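Local coordinates for protein tumor necrosis factor receptor superfamily member 16 (Rattus norvegicus, PDB 4F42) that probably relays neurotrophin signals into the cell through its intracellular death domain, a helical module of protein-protein interaction, at residues 36-39 against 40-44. Sequence-based numbering, arbitrary orientation.
Sequences PEHI and DSFTH
With CG of H38 anti to the backbone N (chi1 -159°) and CG of F42 anti to its own carbonyl carbon (chi1 -73°), the two rings, four residues apart, come near each other, their side chains crossing obliquely. Their planes lie within 11° of parallel but are slid apart, centroids 5.6 Å from each other, so overlap is slight: ND1 and CE1 of H38 approach CE2 of F42, with ND1 3.8 Å from that carbon. The carbonyl of H38 lies on the backbone side of the pair. S41 OG donates to H38 O over 2.6 Å, lying in the carbonyl plane on a lone pair, while S41 N adds a weak bond to the same oxygen; CD2 of F42 passes 3.5 Å from it. The hydroxyl also sits near the edge of the H38 ring and over the rim of one face of F42. Regular helical bonding persists in D40 N to P36 O (2.8 Å) and S41 N to E37 O, then tightens to an i to i+3 bond, F42 N to I39 O at 2.9 Å. T43 donates to D40 O through both N and OG1. D40 OD1 forms a salt bridge with R26 of helix 24-32, on which I39 also packs, whereas F42 rests on A51, L52 and S55 of helix 48-56. Losing the F42 ring to an alanine here is likely to open a gap against helix 48-56 and remove one aromatic neighbour of H38, which would keep Y34. Serine and threonine hydroxyls thus supplement the backbone bonds as the regular pattern gives way, while I39 and the bond from D40 to R26 tie this surface segment of the death domain to helix 24-32, and the F42 ring ties it to helix 48-56.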
loop_
_atom_site.group_PDB
_atom_site.type_symbol
_atom_site.label_atom_id
_atom_site.label_comp_id
_atom_site.label_asym_id
_atom_site.label_seq_id
_atom_site.Cartn_x
_atom_site.Cartn_y
_atom_site.Cartn_z
ATOM N N PRO A 36 10.219 6.975 9.246
ATOM C CA PRO A 36 10.092 8.170 8.390
ATOM C C PRO A 36 11.153 8.297 7.295
ATOM O O PRO A 36 10.817 8.638 6.160
ATOM C CB PRO A 36 10.216 9.334 9.386
ATOM C CG PRO A 36 9.718 8.747 10.694
ATOM C CD PRO A 36 10.258 7.335 10.682
ATOM N N GLU A 37 12.411 8.022 7.638
ATOM C CA GLU A 37 13.529 8.160 6.696
ATOM C C GLU A 37 13.529 7.057 5.647
ATOM O O GLU A 37 13.933 7.289 4.504
ATOM C CB GLU A 37 14.866 8.180 7.431
ATOM C CG GLU A 37 15.025 9.355 8.395
ATOM C CD GLU A 37 14.334 9.143 9.744
ATOM O OE1 GLU A 37 13.938 7.993 10.058
ATOM O OE2 GLU A 37 14.192 10.137 10.492
ATOM N N HIS A 38 13.080 5.866 6.049
ATOM C CA HIS A 38 12.846 4.750 5.132
ATOM C C HIS A 38 11.769 5.161 4.109
ATOM O O HIS A 38 11.962 4.991 2.899
ATOM C CB HIS A 38 12.425 3.509 5.922
ATOM C CG HIS A 38 12.620 2.210 5.201
ATOM N ND1 HIS A 38 12.747 2.117 3.831
ATOM C CD2 HIS A 38 12.659 0.936 5.670
ATOM C CE1 HIS A 38 12.884 0.845 3.491
ATOM N NE2 HIS A 38 12.830 0.109 4.588
ATOM N N ILE A 39 10.655 5.716 4.595
ATOM C CA ILE A 39 9.598 6.261 3.725
ATOM C C ILE A 39 10.159 7.328 2.783
ATOM O O ILE A 39 9.950 7.261 1.571
ATOM C CB ILE A 39 8.413 6.852 4.538
ATOM C CG1 ILE A 39 7.834 5.796 5.480
ATOM C CG2 ILE A 39 7.334 7.393 3.609
ATOM C CD1 ILE A 39 6.731 6.291 6.394
ATOM N N ASP A 40 10.873 8.304 3.342
ATOM C CA ASP A 40 11.524 9.344 2.549
ATOM C C ASP A 40 12.428 8.763 1.451
ATOM O O ASP A 40 12.565 9.366 0.398
ATOM C CB ASP A 40 12.345 10.294 3.436
ATOM C CG ASP A 40 11.483 11.203 4.308
ATOM O OD1 ASP A 40 10.298 11.449 3.975
ATOM O OD2 ASP A 40 12.011 11.683 5.338
ATOM N N SER A 41 13.021 7.593 1.689
ATOM C CA SER A 41 13.867 6.942 0.692
ATOM C C SER A 41 13.109 6.566 -0.584
ATOM O O SER A 41 13.726 6.429 -1.651
ATOM C CB SER A 41 14.548 5.703 1.273
ATOM O OG SER A 41 13.768 4.530 1.066
ATOM N N PHE A 42 11.787 6.397 -0.484
ATOM C CA PHE A 42 10.982 5.974 -1.642
ATOM C C PHE A 42 10.578 7.154 -2.497
ATOM O O PHE A 42 10.125 6.978 -3.626
ATOM C CB PHE A 42 9.733 5.181 -1.223
ATOM C CG PHE A 42 10.025 3.785 -0.739
ATOM C CD1 PHE A 42 10.428 2.794 -1.624
ATOM C CD2 PHE A 42 9.883 3.459 0.601
ATOM C CE1 PHE A 42 10.711 1.494 -1.176
ATOM C CE2 PHE A 42 10.150 2.166 1.056
ATOM C CZ PHE A 42 10.568 1.186 0.168
ATOM N N THR A 43 10.745 8.359 -1.959
ATOM C CA THR A 43 10.402 9.572 -2.689
ATOM C C THR A 43 11.346 9.802 -3.867
ATOM O O THR A 43 11.050 10.596 -4.755
ATOM C CB THR A 43 10.402 10.823 -1.786
ATOM O OG1 THR A 43 11.741 11.130 -1.370
ATOM C CG2 THR A 43 9.502 10.609 -0.567
ATOM N N HIS A 44 12.471 9.091 -3.860
ATOM C CA HIS A 44 13.458 9.126 -4.937
ATOM C C HIS A 44 13.034 8.308 -6.143
ATOM O O HIS A 44 13.630 8.421 -7.215
ATOM C CB HIS A 44 14.822 8.680 -4.416
ATOM C CG HIS A 44 15.395 9.640 -3.427
ATOM N ND1 HIS A 44 16.338 10.581 -3.767
ATOM C CD2 HIS A 44 15.091 9.861 -2.126
ATOM C CE1 HIS A 44 16.616 11.322 -2.708
ATOM N NE2 HIS A 44 15.869 10.907 -1.701
#